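Local coordinates for core protein VP7 (Bluetongue virus, PDB 1BVP) that forms, as homotrimers assembled on a VP3 scaffold, part of the inner capsid of the virus and probably binds a host cell surface receptor, at residues Val112-Thr116 / Asn302-Leu308; Leu9-Arg13 / Leu312-Leu316; Phe273-His279 / Ile343-Tyr348; Pro79-Asp83 / Phe327-Gly331. All coordinates share one frame. Residues are numbered along the deposited sequence.

Interaction 1 of 4, residues Val112-Thr116 / Asn302-Leu308; sequences VTGET and NDRDSIL
Thr116, on the last turn of helix 103-116, lies against the first turn of helix 304-323: its CG2 sits 3.3 Å from Arg304 CB, and its OG1 is 3.6 Å from Asp303 C and 4.1 Å from Ile307 CG1. The CA atoms of Thr116 and Arg304 are 5.4 Å apart, the closest backbone pairing, so the C-terminal end of one helix meets the N-terminal end of the other. The local axes approach to 9.9 Å and cross at 139°, nearer antiparallel than parallel. One turn back, Val112 (chi1 t) directs CG1 to Ile307 CG2 at 4.1 Å and to Arg304 O at 4.2 Å. Arg304 extends through three t torsions alongside Thr113, bringing NE within 3.5 Å of Thr113 OG1; Asp2 binds both, by a salt bridge to Arg304 NH2 and a hydrogen bond with Thr113 OG1. Asp303 points away and caps its own helix: OD2 accepts from Ser306 N at 3.3 Å, while Ser306 OG donates to OD1 at 2.9 Å. This N-capped helix start, packed side by side with the C-terminal turn of a crossing helix, belongs to the helical domain of the orbivirus VP7 fold.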
loop_
_atom_site.group_PDB
_atom_site.type_symbol
_atom_site.label_atom_id
_atom_site.label_comp_id
_atom_site.label_asym_id
_atom_site.label_seq_id
_atom_site.Cartn_x
_atom_site.Cartn_y
_atom_site.Cartn_z
ATOM N N VAL A 112 -6.864 -16.173 -2.900
ATOM C CA VAL A 112 -8.102 -15.585 -3.361
ATOM C C VAL A 112 -9.282 -16.303 -2.721
ATOM O O VAL A 112 -10.190 -15.692 -2.164
ATOM C CB VAL A 112 -8.239 -15.660 -4.876
ATOM C CG1 VAL A 112 -9.598 -15.156 -5.302
ATOM C CG2 VAL A 112 -7.159 -14.812 -5.532
ATOM N N THR A 113 -9.245 -17.616 -2.719
ATOM C CA THR A 113 -10.362 -18.322 -2.141
ATOM C C THR A 113 -10.470 -18.159 -0.629
ATOM O O THR A 113 -11.531 -17.850 -0.100
ATOM C CB THR A 113 -10.336 -19.770 -2.597
ATOM O OG1 THR A 113 -10.743 -19.800 -3.966
ATOM C CG2 THR A 113 -11.259 -20.648 -1.774
ATOM N N GLY A 114 -9.355 -18.301 0.053
ATOM C CA GLY A 114 -9.382 -18.192 1.488
ATOM C C GLY A 114 -9.847 -16.859 2.025
ATOM O O GLY A 114 -10.744 -16.844 2.867
ATOM N N GLU A 115 -9.299 -15.741 1.541
ATOM C CA GLU A 115 -9.711 -14.461 2.105
ATOM C C GLU A 115 -11.110 -14.027 1.722
ATOM O O GLU A 115 -11.862 -13.529 2.530
ATOM C CB GLU A 115 -8.665 -13.341 1.887
ATOM C CG GLU A 115 -8.366 -12.921 0.459
ATOM C CD GLU A 115 -9.227 -11.793 -0.079
ATOM O OE1 GLU A 115 -10.151 -11.334 0.597
ATOM O OE2 GLU A 115 -8.981 -11.338 -1.202
ATOM N N THR A 116 -11.463 -14.294 0.493
ATOM C CA THR A 116 -12.732 -13.944 -0.106
ATOM C C THR A 116 -13.925 -14.628 0.524
ATOM O O THR A 116 -15.032 -14.107 0.538
ATOM C CB THR A 116 -12.586 -14.368 -1.558
ATOM O OG1 THR A 116 -12.556 -13.221 -2.377
ATOM C CG2 THR A 116 -13.592 -15.384 -1.992
ATOM N N ASN A 302 -15.414 -7.383 -3.277
ATOM C CA ASN A 302 -15.297 -8.246 -2.104
ATOM C C ASN A 302 -15.653 -9.714 -2.298
ATOM O O ASN A 302 -15.709 -10.475 -1.323
ATOM C CB ASN A 302 -16.123 -7.670 -0.957
ATOM C CG ASN A 302 -17.579 -7.615 -1.290
ATOM O OD1 ASN A 302 -18.093 -6.558 -1.624
ATOM N ND2 ASN A 302 -18.252 -8.769 -1.265
ATOM N N ASP A 303 -15.905 -10.105 -3.541
ATOM C CA ASP A 303 -16.256 -11.476 -3.850
ATOM C C ASP A 303 -15.165 -12.136 -4.680
ATOM O O ASP A 303 -14.408 -11.464 -5.400
ATOM C CB ASP A 303 -17.584 -11.518 -4.610
ATOM C CG ASP A 303 -17.557 -10.683 -5.861
ATOM O OD1 ASP A 303 -17.398 -9.451 -5.752
ATOM O OD2 ASP A 303 -17.681 -11.251 -6.957
ATOM N N ARG A 304 -15.127 -13.460 -4.596
ATOM C CA ARG A 304 -14.177 -14.274 -5.317
ATOM C C ARG A 304 -14.106 -13.955 -6.809
ATOM O O ARG A 304 -13.014 -13.708 -7.347
ATOM C CB ARG A 304 -14.532 -15.746 -5.133
ATOM C CG ARG A 304 -13.576 -16.699 -5.791
ATOM C CD ARG A 304 -13.992 -18.138 -5.589
ATOM N NE ARG A 304 -13.146 -19.074 -6.334
ATOM C CZ ARG A 304 -13.238 -19.269 -7.649
ATOM N NH1 ARG A 304 -14.140 -18.593 -8.372
ATOM N NH2 ARG A 304 -12.441 -20.155 -8.242
ATOM N N ASP A 305 -15.261 -13.889 -7.463
ATOM C CA ASP A 305 -15.286 -13.641 -8.897
ATOM C C ASP A 305 -14.582 -12.376 -9.355
ATOM O O ASP A 305 -13.729 -12.416 -10.270
ATOM C CB ASP A 305 -16.709 -13.681 -9.441
ATOM C CG ASP A 305 -17.347 -15.083 -9.369
ATOM O OD1 ASP A 305 -16.658 -16.124 -9.124
ATOM O OD2 ASP A 305 -18.586 -15.125 -9.566
ATOM N N SER A 306 -14.890 -11.261 -8.707
ATOM C CA SER A 306 -14.274 -9.993 -9.081
ATOM C C SER A 306 -12.782 -10.040 -8.886
ATOM O O SER A 306 -12.025 -9.656 -9.788
ATOM C CB SER A 306 -14.860 -8.883 -8.245
ATOM O OG SER A 306 -16.258 -8.948 -8.393
ATOM N N ILE A 307 -12.355 -10.515 -7.716
ATOM C CA ILE A 307 -10.930 -10.579 -7.443
ATOM C C ILE A 307 -10.210 -11.455 -8.471
ATOM O O ILE A 307 -9.196 -11.051 -9.043
ATOM C CB ILE A 307 -10.670 -11.111 -6.054
ATOM C CG1 ILE A 307 -11.400 -10.247 -5.025
ATOM C CG2 ILE A 307 -9.189 -11.111 -5.804
ATOM C CD1 ILE A 307 -10.888 -8.801 -4.968
ATOM N N LEU A 308 -10.769 -12.632 -8.733
ATOM C CA LEU A 308 -10.199 -13.570 -9.683
ATOM C C LEU A 308 -10.073 -12.947 -11.058
ATOM O O LEU A 308 -9.007 -13.013 -11.705
ATOM C CB LEU A 308 -11.102 -14.771 -9.804
ATOM C CG LEU A 308 -10.497 -16.162 -9.711
ATOM C CD1 LEU A 308 -11.222 -16.988 -10.731
ATOM C CD2 LEU A 308 -9.020 -16.159 -9.993
#

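Interaction 2 of 4, residues Leu9-Arg13 / Leu312-Leu316; sequences LTVMR and LLSTL
Met12 reaches across from helix 2-15 with chi1 m, chi2 t and chi3 m, a bent course that brings SD 4.3 Å from Leu316 CD1 and CE 4.3 Å from Leu312 CD1; CE also lies 3.9 Å from Leu312 O. Both segments are regular helix, with Arg13 N hydrogen-bonded to Leu9 O and Leu316 N to Leu312 O, each at 2.9 Å. Their local axes run nearly parallel, at 19° and 10.0 Å, and the CA pairs Leu9-Leu312 and Met12-Leu316 are both 6.8 Å apart. This is apolar helix-helix packing in the helical domain of VP7, joining the N-terminal helix to helix 304-323, with helices 55-73 and 103-116 alongside. Leu9 (t, p) swings CD1 to 3.7 Å from Leu312 CD1 and 3.7 Å from Thr315 OG1. Thr315, chi1 m, points toward the N-terminal helix; its OG1 is hydrogen-bonded to Leu311 O, and its CG2 meets Met12 CB at 3.8 Å and Arg13 CG at 3.9 Å. Beyond that, Arg13 O accepts a hydrogen bond from Asn107 of the third subunit.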
loop_
_atom_site.group_PDB
_atom_site.type_symbol
_atom_site.label_atom_id
_atom_site.label_comp_id
_atom_site.label_asym_id
_atom_site.label_seq_id
_atom_site.Cartn_x
_atom_site.Cartn_y
_atom_site.Cartn_z
ATOM N N LEU A 9 -3.793 -19.665 -15.109
ATOM C CA LEU A 9 -2.754 -18.778 -14.607
ATOM C C LEU A 9 -1.355 -19.298 -14.943
ATOM O O LEU A 9 -0.467 -18.523 -15.375
ATOM C CB LEU A 9 -2.910 -18.710 -13.101
ATOM C CG LEU A 9 -2.499 -17.481 -12.311
ATOM C CD1 LEU A 9 -3.202 -16.267 -12.896
ATOM C CD2 LEU A 9 -2.950 -17.715 -10.884
ATOM N N THR A 10 -1.148 -20.595 -14.687
ATOM C CA THR A 10 0.117 -21.271 -14.979
ATOM C C THR A 10 0.477 -21.166 -16.453
ATOM O O THR A 10 1.597 -20.782 -16.802
ATOM C CB THR A 10 0.041 -22.732 -14.651
ATOM O OG1 THR A 10 -0.117 -22.891 -13.245
ATOM C CG2 THR A 10 1.325 -23.413 -15.072
ATOM N N VAL A 11 -0.484 -21.478 -17.319
ATOM C CA VAL A 11 -0.256 -21.407 -18.758
ATOM C C VAL A 11 0.034 -20.013 -19.260
ATOM O O VAL A 11 0.933 -19.821 -20.108
ATOM C CB VAL A 11 -1.439 -21.952 -19.528
ATOM C CG1 VAL A 11 -1.212 -21.788 -20.988
ATOM C CG2 VAL A 11 -1.682 -23.410 -19.136
ATOM N N MET A 12 -0.736 -19.033 -18.769
ATOM C CA MET A 12 -0.531 -17.643 -19.197
ATOM C C MET A 12 0.810 -17.114 -18.746
ATOM O O MET A 12 1.487 -16.447 -19.525
ATOM C CB MET A 12 -1.619 -16.719 -18.703
ATOM C CG MET A 12 -3.009 -17.081 -19.154
ATOM S SD MET A 12 -4.117 -15.677 -18.784
ATOM C CE MET A 12 -4.572 -16.002 -17.129
ATOM N N ARG A 13 1.225 -17.421 -17.513
ATOM C CA ARG A 13 2.529 -16.920 -17.063
ATOM C C ARG A 13 3.673 -17.560 -17.873
ATOM O O ARG A 13 4.701 -16.926 -18.107
ATOM C CB ARG A 13 2.726 -17.096 -15.551
ATOM C CG ARG A 13 1.664 -16.456 -14.688
ATOM C CD ARG A 13 1.904 -16.608 -13.156
ATOM N NE ARG A 13 2.828 -15.600 -12.644
ATOM C CZ ARG A 13 3.987 -15.851 -12.015
ATOM N NH1 ARG A 13 4.396 -17.106 -11.785
ATOM N NH2 ARG A 13 4.781 -14.834 -11.648
ATOM N N LEU A 312 -6.680 -12.547 -13.092
ATOM C CA LEU A 312 -6.603 -13.201 -14.380
ATOM C C LEU A 312 -6.405 -12.168 -15.522
ATOM O O LEU A 312 -5.535 -12.333 -16.402
ATOM C CB LEU A 312 -7.865 -14.046 -14.563
ATOM C CG LEU A 312 -7.862 -15.588 -14.401
ATOM C CD1 LEU A 312 -6.815 -16.083 -13.483
ATOM C CD2 LEU A 312 -9.221 -16.067 -13.962
ATOM N N LEU A 313 -7.152 -11.069 -15.482
ATOM C CA LEU A 313 -7.011 -10.039 -16.516
ATOM C C LEU A 313 -5.652 -9.349 -16.458
ATOM O O LEU A 313 -5.101 -9.003 -17.487
ATOM C CB LEU A 313 -8.095 -9.004 -16.369
ATOM C CG LEU A 313 -9.048 -8.808 -17.526
ATOM C CD1 LEU A 313 -9.815 -7.547 -17.201
ATOM C CD2 LEU A 313 -8.330 -8.661 -18.861
ATOM N N SER A 314 -5.113 -9.141 -15.259
ATOM C CA SER A 314 -3.810 -8.506 -15.094
ATOM C C SER A 314 -2.725 -9.353 -15.754
ATOM O O SER A 314 -1.861 -8.839 -16.480
ATOM C CB SER A 314 -3.502 -8.318 -13.612
ATOM O OG SER A 314 -2.327 -7.544 -13.487
ATOM N N THR A 315 -2.777 -10.660 -15.507
ATOM C CA THR A 315 -1.844 -11.576 -16.129
ATOM C C THR A 315 -2.037 -11.539 -17.656
ATOM O O THR A 315 -1.058 -11.431 -18.409
ATOM C CB THR A 315 -2.060 -12.994 -15.610
ATOM O OG1 THR A 315 -1.956 -12.977 -14.189
ATOM C CG2 THR A 315 -0.992 -13.948 -16.153
ATOM N N LEU A 316 -3.281 -11.594 -18.128
ATOM C CA LEU A 316 -3.512 -11.534 -19.571
ATOM C C LEU A 316 -2.923 -10.254 -20.167
ATOM O O LEU A 316 -2.427 -10.266 -21.307
ATOM C CB LEU A 316 -4.991 -11.639 -19.904
ATOM C CG LEU A 316 -5.379 -11.679 -21.386
ATOM C CD1 LEU A 316 -4.942 -12.997 -21.986
ATOM C CD2 LEU A 316 -6.910 -11.560 -21.525
#

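Interaction 3 of 4, residues Phe273-His279 / Ile343-Tyr348; sequences FRDHTWH and IARAAY
The ring of Phe273, carried on chi1 t, is the main bump: it fits against the small residues Ala344 and Ala347 near the C-terminal end of the chain. Ala344 CA lies over one ring face, 3.9 Å from the centroid in a CH-pi contact, while Phe273 CD2 meets Ala344 CB and Phe273 CE1 meets Ala347 CB, each at 3.5 Å. The CA atoms of Phe273 and Ala344 are 6.2 Å apart, those of His276 and Ala347 7.7 Å. Phe273 precedes helix 276-286, whose N-cap is Asp275: OD1 accepts from Trp278 N at 2.9 Å. The C-terminal tail of VP7 is packed onto the beginning of a helix of the helical domain, and the third subunit adjoins both, its Thr118 touching Phe273 and its Trp119 touching Ala344. His279 (chi1 t) turns an edge to the face of Tyr348, centroids 4.6 Å apart and planes at 51°. Its NE2 donates a weak hydrogen bond to Ala347 O at 3.0 Å, while ND1 is hydrogen-bonded to Arg282 NH2. Tyr348 (chi1 m) lays its ring edge near Phe273 CB, with OH hydrogen-bonded to Tyr271 O. At the other end, Ile343 CG2 abuts the edge of the His276 ring, 4.0 Å from CE1.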
loop_
_atom_site.group_PDB
_atom_site.type_symbol
_atom_site.label_atom_id
_atom_site.label_comp_id
_atom_site.label_asym_id
_atom_site.label_seq_id
_atom_site.Cartn_x
_atom_site.Cartn_y
_atom_site.Cartn_z
ATOM N N PHE A 273 -4.080 1.777 -20.286
ATOM C CA PHE A 273 -4.494 1.890 -21.660
ATOM C C PHE A 273 -3.858 0.885 -22.612
ATOM O O PHE A 273 -4.583 0.126 -23.271
ATOM C CB PHE A 273 -4.225 3.328 -22.115
ATOM C CG PHE A 273 -4.600 3.593 -23.543
ATOM C CD1 PHE A 273 -5.933 3.431 -23.973
ATOM C CD2 PHE A 273 -3.628 4.006 -24.461
ATOM C CE1 PHE A 273 -6.301 3.676 -25.307
ATOM C CE2 PHE A 273 -3.972 4.255 -25.805
ATOM C CZ PHE A 273 -5.324 4.089 -26.222
ATOM N N ARG A 274 -2.512 0.913 -22.677
ATOM C CA ARG A 274 -1.685 0.071 -23.571
ATOM C C ARG A 274 -1.869 0.567 -25.018
ATOM O O ARG A 274 -0.991 1.242 -25.581
ATOM C CB ARG A 274 -2.028 -1.421 -23.403
ATOM C CG ARG A 274 -1.254 -1.983 -22.245
ATOM C CD ARG A 274 -1.699 -3.337 -21.832
ATOM N NE ARG A 274 -0.644 -3.989 -21.062
ATOM C CZ ARG A 274 -0.574 -3.987 -19.741
ATOM N NH1 ARG A 274 -1.527 -3.374 -19.049
ATOM N NH2 ARG A 274 0.493 -4.515 -19.131
ATOM N N ASP A 275 -3.041 0.299 -25.578
ATOM C CA ASP A 275 -3.378 0.768 -26.907
ATOM C C ASP A 275 -4.877 0.563 -27.059
ATOM O O ASP A 275 -5.544 -0.023 -26.163
ATOM C CB ASP A 275 -2.591 0.038 -28.013
ATOM C CG ASP A 275 -2.801 -1.494 -28.014
ATOM O OD1 ASP A 275 -3.931 -2.012 -27.836
ATOM O OD2 ASP A 275 -1.800 -2.195 -28.219
ATOM N N HIS A 276 -5.391 0.942 -28.220
ATOM C CA HIS A 276 -6.823 0.827 -28.450
ATOM C C HIS A 276 -7.408 -0.543 -28.410
ATOM O O HIS A 276 -8.560 -0.707 -28.012
ATOM C CB HIS A 276 -7.218 1.507 -29.747
ATOM C CG HIS A 276 -6.974 2.982 -29.735
ATOM N ND1 HIS A 276 -5.792 3.543 -30.180
ATOM C CD2 HIS A 276 -7.726 4.006 -29.259
ATOM C CE1 HIS A 276 -5.826 4.850 -29.974
ATOM N NE2 HIS A 276 -6.986 5.155 -29.417
ATOM N N THR A 277 -6.624 -1.533 -28.812
ATOM C CA THR A 277 -7.109 -2.902 -28.815
ATOM C C THR A 277 -7.240 -3.423 -27.382
ATOM O O THR A 277 -8.295 -3.951 -26.982
ATOM C CB THR A 277 -6.195 -3.775 -29.694
ATOM O OG1 THR A 277 -6.206 -3.251 -31.033
ATOM C CG2 THR A 277 -6.678 -5.218 -29.717
ATOM N N TRP A 278 -6.211 -3.204 -26.571
ATOM C CA TRP A 278 -6.284 -3.675 -25.210
ATOM C C TRP A 278 -7.419 -2.953 -24.490
ATOM O O TRP A 278 -8.211 -3.542 -23.735
ATOM C CB TRP A 278 -4.980 -3.405 -24.503
ATOM C CG TRP A 278 -5.118 -3.671 -23.059
ATOM C CD1 TRP A 278 -5.188 -2.752 -22.048
ATOM C CD2 TRP A 278 -5.338 -4.940 -22.468
ATOM N NE1 TRP A 278 -5.463 -3.377 -20.863
ATOM C CE2 TRP A 278 -5.564 -4.724 -21.090
ATOM C CE3 TRP A 278 -5.381 -6.247 -22.975
ATOM C CZ2 TRP A 278 -5.827 -5.767 -20.204
ATOM C CZ3 TRP A 278 -5.644 -7.292 -22.099
ATOM C CH2 TRP A 278 -5.864 -7.044 -20.722
ATOM N N HIS A 279 -7.463 -1.650 -24.709
ATOM C CA HIS A 279 -8.480 -0.837 -24.115
ATOM C C HIS A 279 -9.878 -1.363 -24.511
ATOM O O HIS A 279 -10.752 -1.604 -23.648
ATOM C CB HIS A 279 -8.231 0.603 -24.540
ATOM C CG HIS A 279 -9.110 1.581 -23.836
ATOM N ND1 HIS A 279 -9.101 1.728 -22.468
ATOM C CD2 HIS A 279 -10.112 2.371 -24.297
ATOM C CE1 HIS A 279 -10.070 2.552 -22.115
ATOM N NE2 HIS A 279 -10.696 2.955 -23.207
ATOM N N ILE A 343 -3.669 11.056 -26.190
ATOM C CA ILE A 343 -4.451 10.069 -26.916
ATOM C C ILE A 343 -5.040 9.010 -25.964
ATOM O O ILE A 343 -6.202 8.596 -26.118
ATOM C CB ILE A 343 -3.582 9.405 -27.998
ATOM C CG1 ILE A 343 -3.188 10.440 -29.056
ATOM C CG2 ILE A 343 -4.328 8.261 -28.627
ATOM C CD1 ILE A 343 -2.207 9.922 -30.086
ATOM N N ALA A 344 -4.228 8.573 -24.998
ATOM C CA ALA A 344 -4.655 7.593 -24.012
ATOM C C ALA A 344 -5.832 8.163 -23.222
ATOM O O ALA A 344 -6.891 7.520 -23.121
ATOM C CB ALA A 344 -3.495 7.240 -23.059
ATOM N N ARG A 345 -5.651 9.375 -22.690
ATOM C CA ARG A 345 -6.677 10.042 -21.892
ATOM C C ARG A 345 -8.005 10.177 -22.630
ATOM O O ARG A 345 -9.072 9.951 -22.050
ATOM C CB ARG A 345 -6.187 11.414 -21.430
ATOM C CG ARG A 345 -7.307 12.378 -21.065
ATOM C CD ARG A 345 -7.152 12.921 -19.656
ATOM N NE ARG A 345 -8.335 13.671 -19.205
ATOM C CZ ARG A 345 -9.600 13.211 -19.202
ATOM N NH1 ARG A 345 -9.921 11.978 -19.642
ATOM N NH2 ARG A 345 -10.563 13.975 -18.684
ATOM N N ALA A 346 -7.939 10.499 -23.918
ATOM C CA ALA A 346 -9.144 10.669 -24.720
ATOM C C ALA A 346 -9.953 9.403 -24.911
ATOM O O ALA A 346 -11.138 9.455 -25.248
ATOM C CB ALA A 346 -8.772 11.217 -26.057
ATOM N N ALA A 347 -9.303 8.258 -24.746
ATOM C CA ALA A 347 -9.957 6.979 -24.954
ATOM C C ALA A 347 -10.870 6.577 -23.833
ATOM O O ALA A 347 -11.694 5.671 -24.013
ATOM C CB ALA A 347 -8.940 5.921 -25.187
ATOM N N TYR A 348 -10.754 7.263 -22.694
ATOM C CA TYR A 348 -11.568 6.948 -21.523
ATOM C C TYR A 348 -12.890 7.695 -21.498
ATOM O O TYR A 348 -13.383 8.117 -20.439
ATOM C CB TYR A 348 -10.762 7.200 -20.261
ATOM C CG TYR A 348 -9.687 6.172 -20.057
ATOM C CD1 TYR A 348 -8.486 6.230 -20.788
ATOM C CD2 TYR A 348 -9.870 5.122 -19.148
ATOM C CE1 TYR A 348 -7.484 5.267 -20.613
ATOM C CE2 TYR A 348 -8.893 4.150 -18.962
ATOM C CZ TYR A 348 -7.702 4.234 -19.698
ATOM O OH TYR A 348 -6.728 3.306 -19.488
#

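Interaction 4 of 4, residues Pro79-Asp83 / Phe327-Gly331; sequences PISPD and FAIHG
Two irregular segments are joined by hydrogen bonds at the periphery of the helical domain: the loop between helices 55-73 and 90-94 meets the one between helices 304-323 and 341-346. They run antiparallel, with CA distances of 4.7 Å for Ser81-Ile329 and 6.2 Å for Asp83-Phe327. His330 N donates to Ile80 O at 2.9 Å, and Ile329 CA adds a CA-H...O contact to the same oxygen at 3.5 Å. Ser81, chi1 t, donates from OG to Ala328 O at a very short 2.4 Å and accepts from Asp83 N at 3.0 Å, forming an ST turn. Asp83 (chi1 m) takes Ala328 N on OD2 at 2.9 Å. Pro82 packs on both neighbours of Ile329: its CD lies over the His330 ring face, 4.1 Å from the centroid in a CH-pi contact, and its CG is 4.0 Å from Ala328 CB. Phe327, with chi1 p, places its ring edge near Ser81 OG and stacks edge-to-face with Phe63; Ile329 rests on Thr277 and Leu281 of helix 276-286.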
loop_
_atom_site.group_PDB
_atom_site.type_symbol
_atom_site.label_atom_id
_atom_site.label_comp_id
_atom_site.label_asym_id
_atom_site.label_seq_id
_atom_site.Cartn_x
_atom_site.Cartn_y
_atom_site.Cartn_z
ATOM N N PRO A 79 -19.774 -11.890 -29.461
ATOM C CA PRO A 79 -19.048 -11.551 -30.692
ATOM C C PRO A 79 -18.389 -10.189 -30.680
ATOM O O PRO A 79 -18.909 -9.229 -31.241
ATOM C CB PRO A 79 -20.135 -11.643 -31.755
ATOM C CG PRO A 79 -21.352 -11.134 -30.995
ATOM C CD PRO A 79 -21.231 -11.835 -29.658
ATOM N N ILE A 80 -17.198 -10.117 -30.114
ATOM C CA ILE A 80 -16.504 -8.840 -30.054
ATOM C C ILE A 80 -15.520 -8.671 -31.198
ATOM O O ILE A 80 -14.995 -7.569 -31.431
ATOM C CB ILE A 80 -15.723 -8.738 -28.751
ATOM C CG1 ILE A 80 -14.679 -9.858 -28.688
ATOM C CG2 ILE A 80 -16.657 -8.920 -27.599
ATOM C CD1 ILE A 80 -13.957 -9.979 -27.371
ATOM N N SER A 81 -15.290 -9.740 -31.949
ATOM C CA SER A 81 -14.279 -9.639 -32.981
ATOM C C SER A 81 -14.439 -10.531 -34.182
ATOM O O SER A 81 -14.933 -11.660 -34.095
ATOM C CB SER A 81 -12.912 -9.918 -32.331
ATOM O OG SER A 81 -11.865 -9.895 -33.269
ATOM N N PRO A 82 -14.072 -10.001 -35.342
ATOM C CA PRO A 82 -14.155 -10.761 -36.601
ATOM C C PRO A 82 -12.934 -11.706 -36.710
ATOM O O PRO A 82 -12.925 -12.634 -37.506
ATOM C CB PRO A 82 -14.102 -9.657 -37.668
ATOM C CG PRO A 82 -13.244 -8.579 -37.040
ATOM C CD PRO A 82 -13.709 -8.585 -35.575
ATOM N N ASP A 83 -11.937 -11.475 -35.857
ATOM C CA ASP A 83 -10.699 -12.235 -35.844
ATOM C C ASP A 83 -10.641 -13.286 -34.774
ATOM O O ASP A 83 -9.905 -14.256 -34.901
ATOM C CB ASP A 83 -9.502 -11.285 -35.680
ATOM C CG ASP A 83 -9.330 -10.359 -36.874
ATOM O OD1 ASP A 83 -9.930 -10.632 -37.946
ATOM O OD2 ASP A 83 -8.607 -9.344 -36.758
ATOM N N PHE A 327 -5.147 -7.579 -33.782
ATOM C CA PHE A 327 -6.388 -8.070 -34.319
ATOM C C PHE A 327 -7.424 -6.976 -34.173
ATOM O O PHE A 327 -7.174 -5.963 -33.518
ATOM C CB PHE A 327 -6.805 -9.359 -33.633
ATOM C CG PHE A 327 -6.926 -9.244 -32.159
ATOM C CD1 PHE A 327 -5.789 -9.228 -31.354
ATOM C CD2 PHE A 327 -8.175 -9.174 -31.558
ATOM C CE1 PHE A 327 -5.894 -9.144 -29.968
ATOM C CE2 PHE A 327 -8.294 -9.092 -30.170
ATOM C CZ PHE A 327 -7.155 -9.077 -29.380
ATOM N N ALA A 328 -8.586 -7.193 -34.775
ATOM C CA ALA A 328 -9.665 -6.216 -34.774
ATOM C C ALA A 328 -10.781 -6.466 -33.777
ATOM O O ALA A 328 -11.206 -7.606 -33.580
ATOM C CB ALA A 328 -10.249 -6.137 -36.154
ATOM N N ILE A 329 -11.284 -5.381 -33.191
ATOM C CA ILE A 329 -12.398 -5.441 -32.236
ATOM C C ILE A 329 -13.503 -4.523 -32.776
ATOM O O ILE A 329 -13.225 -3.425 -33.277
ATOM C CB ILE A 329 -11.936 -5.009 -30.834
ATOM C CG1 ILE A 329 -11.003 -6.081 -30.268
ATOM C CG2 ILE A 329 -13.118 -4.836 -29.923
ATOM C CD1 ILE A 329 -10.382 -5.731 -28.970
ATOM N N HIS A 330 -14.740 -5.005 -32.767
ATOM C CA HIS A 330 -15.860 -4.211 -33.289
ATOM C C HIS A 330 -15.979 -2.859 -32.615
ATOM O O HIS A 330 -15.997 -2.758 -31.386
ATOM C CB HIS A 330 -17.190 -4.956 -33.140
ATOM C CG HIS A 330 -17.344 -6.121 -34.065
ATOM N ND1 HIS A 330 -16.916 -6.094 -35.382
ATOM C CD2 HIS A 330 -17.851 -7.360 -33.857
ATOM C CE1 HIS A 330 -17.147 -7.273 -35.941
ATOM N NE2 HIS A 330 -17.713 -8.060 -35.038
ATOM N N GLY A 331 -16.031 -1.816 -33.427
ATOM C CA GLY A 331 -16.175 -0.489 -32.872
ATOM C C GLY A 331 -14.900 0.201 -32.451
ATOM O O GLY A 331 -14.935 1.361 -32.055
#

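How the interactions relate
Helix 304-323 connects interactions 1 and 2: its first turn serves one and its middle the other, with centres 16 Å apart. Interaction 2 touches interaction 3 through Leu313 CD2 and Trp278 CH2, 3.5 Å apart, although the centres are 21 Å apart. Interaction 3 in turn meets interaction 4, centres 16 Å apart, where Thr277 O lies 3.4 Å from Ile329 CD1. Interactions 2, 3 and 4 thus touch in succession, while interaction 1 joins them through the shared helix 304-323; interactions 1 and 4 have centres 30 Å apart and nearest atoms about 17 Å. Interactions 2 and 3 both adjoin the third subunit of the trimer, whereas no other chain touches interaction 4.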